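Local coordinates for putative uronate isomerase (Thermotoga maritima, PDB 4NAR), which probably belongs among the lactate racemase-like enzymes, though its true substrate and reaction remain uncertain, at residues E80-K83 with S88-E91; L10-I15 with V48-Y53; K287-L292 with G302-Y307. One frame throughout, in Å; residues are numbered along the deposited sequence.

How the interactions relate
The three contacts run from the protein surface to its core. Interaction 1 is a surface contact in which a helix is tied by a salt bridge and a hydrogen bond to the turn that follows it. Interaction 2, partly buried, joins two neighbouring helices through a carboxylate, an amide and a distant lysine, with apolar side chains packing farther in. These two meet, since E91 probably hydrogen-bonds Y53, and they share one sequence family, with centres about 17 Å apart. Interaction 3 lies about 34 Å from either, centre to centre, and is buried: a short helix meets a strand of a second sheet by apolar packing, while polar and ionic groups look elsewhere.

Interaction 1 of 3, residues E80-K83 with S88-E91; sequences EFEK and SRNE
Helix 78-85, in its second half, and the type I turn S88-E91 come closest at E82 and S88, whose CA atoms are 5.4 Å apart. From there E82 reaches across with both carboxylate oxygens. Its OE2 accepts a nearly straight bond from the backbone N of R89 (3.1 Å, 168°), with the N-H arriving from above the carboxylate plane. OE1 meets the side chain of the same residue: a salt bridge of 2.6 Å joins it to R89 NH1. This is not the flat, two-pronged pairing of carboxylate and guanidinium; OE1 sits over one face of the guanidinium, and the two planes stand 78° apart. R89 CG lies between the backbone N and the carbonyl carbon (chi1 36°), which brings CG to 3.1 Å from E82 OE2, and the chain then bends again at chi2 and chi3, which lays a guanidinium face against OE1. R89 also touches a crystal neighbour, so its pose may owe something to the lattice. The turn has its own brace, an ST turn in which S88 OG accepts from N90 N at 2.9 Å. On the helix, buried F81 stacks on F96; on the turn, E91 OE1 hydrogen-bonds Y53 OH. Replacing E82 by an alanine would probably leave the backbone N and guanidinium of R89 without the carboxylate they share and let that side chain swing outward. One carboxylate thus serves a neutral amide and a positive charge together, fastening the turn to the helix.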
loop_
_atom_site.group_PDB
_atom_site.type_symbol
_atom_site.label_atom_id
_atom_site.label_comp_id
_atom_site.label_asym_id
_atom_site.label_seq_id
_atom_site.Cartn_x
_atom_site.Cartn_y
_atom_site.Cartn_z
ATOM N N GLU A 80 14.861 11.820 -3.305
ATOM C CA GLU A 80 13.999 10.948 -2.505
ATOM C C GLU A 80 14.534 9.507 -2.390
ATOM O O GLU A 80 14.362 8.868 -1.346
ATOM C CB GLU A 80 12.563 10.947 -3.047
ATOM C CG GLU A 80 11.892 12.310 -3.039
ATOM C CD GLU A 80 10.483 12.256 -3.609
ATOM O OE1 GLU A 80 9.531 12.507 -2.838
ATOM O OE2 GLU A 80 10.320 11.961 -4.823
ATOM N N PHE A 81 15.168 8.994 -3.451
ATOM C CA PHE A 81 15.824 7.683 -3.373
ATOM C C PHE A 81 16.908 7.735 -2.310
ATOM O O PHE A 81 17.045 6.814 -1.499
ATOM C CB PHE A 81 16.491 7.279 -4.701
ATOM C CG PHE A 81 15.529 6.779 -5.764
ATOM C CD1 PHE A 81 15.185 5.423 -5.845
ATOM C CD2 PHE A 81 15.003 7.652 -6.716
ATOM C CE1 PHE A 81 14.306 4.949 -6.852
ATOM C CE2 PHE A 81 14.120 7.188 -7.726
ATOM C CZ PHE A 81 13.775 5.844 -7.792
ATOM N N GLU A 82 17.698 8.809 -2.344
ATOM C CA GLU A 82 18.767 9.018 -1.375
ATOM C C GLU A 82 18.232 8.971 0.045
ATOM O O GLU A 82 18.776 8.261 0.889
ATOM C CB GLU A 82 19.441 10.367 -1.598
ATOM C CG GLU A 82 20.141 10.512 -2.939
ATOM C CD GLU A 82 20.876 11.838 -3.065
ATOM O OE1 GLU A 82 20.282 12.804 -3.582
ATOM O OE2 GLU A 82 22.051 11.918 -2.650
ATOM N N LYS A 83 17.167 9.731 0.304
ATOM C CA LYS A 83 16.554 9.747 1.623
ATOM C C LYS A 83 16.052 8.357 2.012
ATOM O O LYS A 83 16.277 7.899 3.137
ATOM C CB LYS A 83 15.420 10.784 1.707
ATOM C CG LYS A 83 14.601 10.687 3.012
ATOM C CD LYS A 83 13.941 12.004 3.420
ATOM C CE LYS A 83 12.775 12.390 2.494
ATOM N NZ LYS A 83 12.030 13.598 2.993
ATOM N N SER A 88 23.995 7.809 -1.231
ATOM C CA SER A 88 24.149 9.024 -2.033
ATOM C C SER A 88 24.058 8.715 -3.524
ATOM O O SER A 88 24.474 7.641 -3.972
ATOM C CB SER A 88 25.482 9.711 -1.726
ATOM O OG SER A 88 25.818 10.672 -2.721
ATOM N N ARG A 89 23.513 9.661 -4.290
ATOM C CA ARG A 89 23.479 9.555 -5.745
ATOM C C ARG A 89 24.895 9.518 -6.323
ATOM O O ARG A 89 25.119 9.008 -7.429
ATOM C CB ARG A 89 22.738 10.752 -6.332
ATOM C CG ARG A 89 23.002 12.032 -5.554
ATOM C CD ARG A 89 23.069 13.248 -6.432
ATOM N NE ARG A 89 21.773 13.650 -6.973
ATOM C CZ ARG A 89 20.867 14.373 -6.316
ATOM N NH1 ARG A 89 21.083 14.755 -5.053
ATOM N NH2 ARG A 89 19.728 14.701 -6.920
ATOM N N ASN A 90 25.849 10.065 -5.572
ATOM C CA ASN A 90 27.202 10.212 -6.085
ATOM C C ASN A 90 28.074 8.974 -5.944
ATOM O O ASN A 90 29.263 9.012 -6.264
ATOM C CB ASN A 90 27.900 11.437 -5.483
ATOM C CG ASN A 90 27.343 12.745 -6.021
ATOM O OD1 ASN A 90 27.227 12.938 -7.239
ATOM N ND2 ASN A 90 26.980 13.648 -5.109
ATOM N N GLU A 91 27.508 7.874 -5.465
ATOM C CA GLU A 91 28.254 6.625 -5.532
ATOM C C GLU A 91 28.138 6.124 -6.969
ATOM O O GLU A 91 27.028 5.968 -7.481
ATOM C CB GLU A 91 27.666 5.593 -4.579
ATOM C CG GLU A 91 27.159 6.171 -3.261
ATOM C CD GLU A 91 28.113 5.932 -2.105
ATOM O OE1 GLU A 91 29.196 5.341 -2.335
ATOM O OE2 GLU A 91 27.774 6.325 -0.960
#

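Interaction 2 of 3, residues L10-I15 with V48-Y53; sequences LTEEKI and VAKNLY
E12 and N51 make the one hydrogen bond between segments 10-15 and 48-53, on helices 12-24 and 45-58. N51 ND2 donates a hydrogen bond to E12 OE1 at 3.2 Å along an almost perfectly straight line (178°). The acceptor lies in the plane of the amide, but the amide reaches OE1 on its anti side and 28° out of the carboxylate plane. E12 has CG anti to the backbone N (chi1 -154°) and an extended chain beyond it, which carries the carboxylate to the other helix. K50, one residue earlier than N51 on the same helix, adds a weaker pull: its NZ is 3.8 Å from E12 OE1, a long salt bridge, and its CE passes at 3.7 Å. The lysine and the glutamate cross at about a right angle, with both CE and NZ near OE1.

A second shell sets these groups in place. The amide nitrogen of N51 has a stronger partner in L47 O, one turn back on its own helix, and that bond helps to fix the side-chain rotation. T11 is the N-cap of helix 12-24, its OG1 accepting from K14 N at 3.0 Å. E12 therefore stands in the first turn, where the helix end would probably stabilise its negative charge.

Farther in, I15 points toward helix 45-58 and packs on F44, V48 touches L19 and I148, and L52 touches V23 and F146. Helix 45-58 thus packs on helix 12-24 and on strand 144-150 of the mixed sheet, and it links the adjacent parallel strands 31-36 and 63-68 of that sheet, the classic beta-alpha-beta crossover.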
loop_
_atom_site.group_PDB
_atom_site.type_symbol
_atom_site.label_atom_id
_atom_site.label_comp_id
_atom_site.label_asym_id
_atom_site.label_seq_id
_atom_site.Cartn_x
_atom_site.Cartn_y
_atom_site.Cartn_z
ATOM N N LEU A 10 14.295 -2.754 17.747
ATOM C CA LEU A 10 15.269 -3.521 16.974
ATOM C C LEU A 10 16.381 -2.558 16.563
ATOM O O LEU A 10 16.101 -1.471 16.040
ATOM C CB LEU A 10 14.616 -4.130 15.738
ATOM C CG LEU A 10 15.560 -4.739 14.707
ATOM C CD1 LEU A 10 16.249 -5.955 15.296
ATOM C CD2 LEU A 10 14.800 -5.092 13.426
ATOM N N THR A 11 17.637 -2.929 16.815
ATOM C CA THR A 11 18.739 -1.979 16.632
ATOM C C THR A 11 19.463 -2.121 15.308
ATOM O O THR A 11 19.496 -3.212 14.722
ATOM C CB THR A 11 19.803 -2.086 17.746
ATOM O OG1 THR A 11 20.485 -3.350 17.649
ATOM C CG2 THR A 11 19.161 -1.909 19.133
ATOM N N GLU A 12 20.055 -1.015 14.855
ATOM C CA GLU A 12 20.933 -1.031 13.688
ATOM C C GLU A 12 22.041 -2.089 13.847
ATOM O O GLU A 12 22.406 -2.772 12.882
ATOM C CB GLU A 12 21.546 0.352 13.437
ATOM C CG GLU A 12 21.924 0.577 11.977
ATOM C CD GLU A 12 22.669 1.883 11.726
ATOM O OE1 GLU A 12 23.569 1.868 10.855
ATOM O OE2 GLU A 12 22.348 2.917 12.369
ATOM N N GLU A 13 22.553 -2.240 15.067
ATOM C CA GLU A 13 23.607 -3.220 15.321
ATOM C C GLU A 13 23.137 -4.639 15.027
ATOM O O GLU A 13 23.826 -5.377 14.316
ATOM C CB GLU A 13 24.143 -3.121 16.753
ATOM C CG GLU A 13 25.659 -3.312 16.826
ATOM C CD GLU A 13 26.094 -4.368 17.839
ATOM O OE1 GLU A 13 25.774 -4.203 19.040
ATOM O OE2 GLU A 13 26.763 -5.355 17.432
ATOM N N LYS A 14 21.982 -5.015 15.582
ATOM C CA LYS A 14 21.387 -6.326 15.315
ATOM C C LYS A 14 21.092 -6.493 13.821
ATOM O O LYS A 14 21.384 -7.538 13.235
ATOM C CB LYS A 14 20.090 -6.531 16.113
ATOM C CG LYS A 14 20.247 -6.996 17.570
ATOM C CD LYS A 14 18.897 -6.913 18.323
ATOM C CE LYS A 14 18.328 -8.294 18.634
ATOM N NZ LYS A 14 18.532 -9.223 17.486
ATOM N N ILE A 15 20.505 -5.462 13.213
ATOM C CA ILE A 15 20.182 -5.491 11.786
ATOM C C ILE A 15 21.441 -5.777 10.968
ATOM O O ILE A 15 21.451 -6.708 10.148
ATOM C CB ILE A 15 19.502 -4.177 11.330
ATOM C CG1 ILE A 15 18.045 -4.152 11.817
ATOM C CG2 ILE A 15 19.591 -4.008 9.813
ATOM C CD1 ILE A 15 17.395 -2.779 11.744
ATOM N N VAL A 48 18.383 -0.530 6.437
ATOM C CA VAL A 48 18.598 -1.817 5.778
ATOM C C VAL A 48 19.415 -1.650 4.499
ATOM O O VAL A 48 20.446 -2.319 4.299
ATOM C CB VAL A 48 17.256 -2.491 5.431
ATOM C CG1 VAL A 48 17.478 -3.891 4.828
ATOM C CG2 VAL A 48 16.377 -2.582 6.661
ATOM N N ALA A 49 18.945 -0.756 3.632
ATOM C CA ALA A 49 19.565 -0.535 2.329
ATOM C C ALA A 49 21.031 -0.095 2.433
ATOM O O ALA A 49 21.910 -0.680 1.799
ATOM C CB ALA A 49 18.773 0.493 1.552
ATOM N N LYS A 50 21.290 0.938 3.228
ATOM C CA LYS A 50 22.643 1.482 3.319
ATOM C C LYS A 50 23.646 0.451 3.866
ATOM O O LYS A 50 24.793 0.402 3.420
ATOM C CB LYS A 50 22.657 2.789 4.131
ATOM C CG LYS A 50 23.054 2.649 5.597
ATOM C CD LYS A 50 22.772 3.932 6.380
ATOM C CE LYS A 50 23.361 3.857 7.792
ATOM N NZ LYS A 50 22.695 4.832 8.700
ATOM N N ASN A 51 23.210 -0.386 4.807
ATOM C CA ASN A 51 24.104 -1.388 5.382
ATOM C C ASN A 51 24.295 -2.562 4.445
ATOM O O ASN A 51 25.413 -3.062 4.300
ATOM C CB ASN A 51 23.638 -1.839 6.764
ATOM C CG ASN A 51 23.983 -0.826 7.843
ATOM O OD1 ASN A 51 25.156 -0.475 8.023
ATOM N ND2 ASN A 51 22.965 -0.324 8.547
ATOM N N LEU A 52 23.207 -2.976 3.789
ATOM C CA LEU A 52 23.283 -4.008 2.757
ATOM C C LEU A 52 24.302 -3.629 1.691
ATOM O O LEU A 52 25.149 -4.443 1.312
ATOM C CB LEU A 52 21.919 -4.203 2.103
ATOM C CG LEU A 52 21.774 -5.388 1.152
ATOM C CD1 LEU A 52 22.054 -6.699 1.886
ATOM C CD2 LEU A 52 20.378 -5.398 0.560
ATOM N N TYR A 53 24.224 -2.383 1.228
ATOM C CA TYR A 53 25.137 -1.878 0.205
ATOM C C TYR A 53 26.580 -1.863 0.702
ATOM O O TYR A 53 27.491 -2.234 -0.028
ATOM C CB TYR A 53 24.709 -0.478 -0.230
ATOM C CG TYR A 53 25.718 0.299 -1.057
ATOM C CD1 TYR A 53 25.973 -0.037 -2.386
ATOM C CD2 TYR A 53 26.382 1.407 -0.523
ATOM C CE1 TYR A 53 26.881 0.694 -3.150
ATOM C CE2 TYR A 53 27.289 2.145 -1.282
ATOM C CZ TYR A 53 27.532 1.783 -2.591
ATOM O OH TYR A 53 28.432 2.506 -3.344
#

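Interaction 3 of 3, residues K287-L292 with G302-Y307; sequences KGSYKL and GQIIIY. With SO4 (sulfate ion), chain C.
I304 meets G288, S289 and L292 where a short helix lies against a strand of a parallel sheet. Strands 268-274 and 302-308 are parallel neighbours there, and the connection between them carries helix 287-290, a beta-alpha-beta crossover.

Across the contact the packing is apolar, with no hydrogen bond. With CG2 anti to the backbone N and CG1 beside it (chi1 -53°), I304 sends both branches to the helix. CD1 rests 3.9 Å from L292 CB and 4.0 Å from S289 CA, while CG2 lies 3.9 Å from G288 O and close to L292 CD1. The leucine and isoleucine slide past each other in opposite directions rather than meeting end on. G288 lets the backbones approach, its CA being 6.1 Å from that of I306; a beta carbon at this point would come tightly against I306 CG1. L292 also covers A271 and Q273, and I304 touches F373, so the seam extends over the strands on either side.

Hydrogen bonds lie around the contact, not across it. S289 OG is engaged by Q293 NE2 and V356 O, and G288 O accepts from Q273 NE2, which satisfies these buried polar atoms.

The ionic part lies on the far side of the helix. K287 points away from the strand, forms a salt bridge with E155, and reaches a sulfate, probably from the crystallisation liquor, that R41, H154 and K164 also hold. Such a cluster is consistent with an anion-binding pocket. K287 makes two weak hydrogen bonds to the sulfate, NZ lying 3.0 Å from O4 and 3.4 Å from O3.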
loop_
_atom_site.group_PDB
_atom_site.type_symbol
_atom_site.label_atom_id
_atom_site.label_comp_id
_atom_site.label_asym_id
_atom_site.label_seq_id
_atom_site.Cartn_x
_atom_site.Cartn_y
_atom_site.Cartn_z
ATOM N N LYS A 287 -6.405 6.379 3.425
ATOM C CA LYS A 287 -6.086 5.513 4.581
ATOM C C LYS A 287 -6.743 5.985 5.888
ATOM O O LYS A 287 -7.068 5.173 6.764
ATOM C CB LYS A 287 -4.572 5.410 4.783
ATOM C CG LYS A 287 -3.929 4.203 4.107
ATOM C CD LYS A 287 -2.504 4.517 3.646
ATOM C CE LYS A 287 -1.801 3.267 3.145
ATOM N NZ LYS A 287 -2.601 2.558 2.091
ATOM N N GLY A 288 -6.939 7.300 5.999
ATOM C CA GLY A 288 -7.651 7.882 7.121
ATOM C C GLY A 288 -9.059 7.337 7.271
ATOM O O GLY A 288 -9.512 7.088 8.394
ATOM N N SER A 289 -9.758 7.150 6.152
ATOM C CA SER A 289 -11.075 6.518 6.205
ATOM C C SER A 289 -10.993 4.990 6.431
ATOM O O SER A 289 -11.683 4.449 7.320
ATOM C CB SER A 289 -11.880 6.841 4.949
ATOM O OG SER A 289 -13.040 6.025 4.853
ATOM N N TYR A 290 -10.146 4.299 5.655
ATOM C CA TYR A 290 -10.087 2.828 5.726
ATOM C C TYR A 290 -9.819 2.315 7.141
ATOM O O TYR A 290 -10.392 1.298 7.554
ATOM C CB TYR A 290 -9.005 2.235 4.817
ATOM C CG TYR A 290 -8.869 2.868 3.455
ATOM C CD1 TYR A 290 -9.985 3.272 2.724
ATOM C CD2 TYR A 290 -7.613 3.062 2.892
ATOM C CE1 TYR A 290 -9.846 3.845 1.479
ATOM C CE2 TYR A 290 -7.463 3.640 1.638
ATOM C CZ TYR A 290 -8.583 4.032 0.937
ATOM O OH TYR A 290 -8.434 4.615 -0.306
ATOM N N LYS A 291 -8.935 2.994 7.874
ATOM C CA LYS A 291 -8.523 2.496 9.194
ATOM C C LYS A 291 -9.618 2.616 10.248
ATOM O O LYS A 291 -9.475 2.089 11.356
ATOM C CB LYS A 291 -7.247 3.182 9.692
ATOM C CG LYS A 291 -6.025 2.927 8.817
ATOM C CD LYS A 291 -5.785 1.440 8.628
ATOM C CE LYS A 291 -4.295 1.115 8.646
ATOM N NZ LYS A 291 -3.501 1.637 7.481
ATOM N N LEU A 292 -10.717 3.280 9.891
ATOM C CA LEU A 292 -11.815 3.482 10.826
ATOM C C LEU A 292 -13.093 2.724 10.437
ATOM O O LEU A 292 -14.169 3.011 10.966
ATOM C CB LEU A 292 -12.094 4.983 10.968
ATOM C CG LEU A 292 -10.909 5.800 11.533
ATOM C CD1 LEU A 292 -11.149 7.316 11.466
ATOM C CD2 LEU A 292 -10.557 5.352 12.973
ATOM N N GLY A 302 -21.428 9.400 11.928
ATOM C CA GLY A 302 -20.130 9.852 12.397
ATOM C C GLY A 302 -19.354 10.553 11.300
ATOM O O GLY A 302 -19.575 10.319 10.106
ATOM N N GLN A 303 -18.436 11.419 11.704
ATOM C CA GLN A 303 -17.642 12.166 10.749
ATOM C C GLN A 303 -16.198 11.702 10.759
ATOM O O GLN A 303 -15.543 11.707 11.816
ATOM C CB GLN A 303 -17.657 13.650 11.081
ATOM C CG GLN A 303 -18.983 14.345 10.849
ATOM C CD GLN A 303 -18.967 15.765 11.384
ATOM O OE1 GLN A 303 -18.587 15.998 12.535
ATOM N NE2 GLN A 303 -19.357 16.721 10.551
ATOM N N ILE A 304 -15.710 11.308 9.582
ATOM C CA ILE A 304 -14.278 11.161 9.379
ATOM C C ILE A 304 -13.744 12.395 8.650
ATOM O O ILE A 304 -14.181 12.710 7.533
ATOM C CB ILE A 304 -13.928 9.899 8.585
ATOM C CG1 ILE A 304 -14.566 8.680 9.240
ATOM C CG2 ILE A 304 -12.417 9.731 8.529
ATOM C CD1 ILE A 304 -14.152 7.366 8.617
ATOM N N ILE A 305 -12.808 13.086 9.295
ATOM C CA ILE A 305 -12.185 14.279 8.745
ATOM C C ILE A 305 -10.725 14.011 8.414
ATOM O O ILE A 305 -9.893 13.786 9.303
ATOM C CB ILE A 305 -12.256 15.453 9.747
ATOM C CG1 ILE A 305 -13.714 15.825 10.013
ATOM C CG2 ILE A 305 -11.459 16.652 9.238
ATOM C CD1 ILE A 305 -13.942 16.419 11.394
ATOM N N ILE A 306 -10.413 14.053 7.128
ATOM C CA ILE A 306 -9.063 13.824 6.660
ATOM C C ILE A 306 -8.342 15.171 6.623
ATOM O O ILE A 306 -8.503 15.977 5.689
ATOM C CB ILE A 306 -9.093 13.146 5.279
ATOM C CG1 ILE A 306 -9.685 11.744 5.430
ATOM C CG2 ILE A 306 -7.690 13.093 4.648
ATOM C CD1 ILE A 306 -10.450 11.291 4.211
ATOM N N TYR A 307 -7.560 15.428 7.664
ATOM C CA TYR A 307 -6.933 16.728 7.803
ATOM C C TYR A 307 -5.549 16.671 7.172
ATOM O O TYR A 307 -4.653 15.976 7.672
ATOM C CB TYR A 307 -6.900 17.128 9.281
ATOM C CG TYR A 307 -6.118 18.382 9.608
ATOM C CD1 TYR A 307 -6.359 19.594 8.951
ATOM C CD2 TYR A 307 -5.157 18.360 10.607
ATOM C CE1 TYR A 307 -5.626 20.758 9.283
ATOM C CE2 TYR A 307 -4.432 19.499 10.946
ATOM C CZ TYR A 307 -4.662 20.691 10.289
ATOM O OH TYR A 307 -3.918 21.792 10.664
HETATM S S SO4 C . 0.340 1.154 0.131
HETATM O O1 SO4 C . 0.830 -0.195 0.482
HETATM O O2 SO4 C . 1.291 1.797 -0.793
HETATM O O3 SO4 C . -0.983 1.119 -0.515
HETATM O O4 SO4 C . 0.259 1.926 1.376
#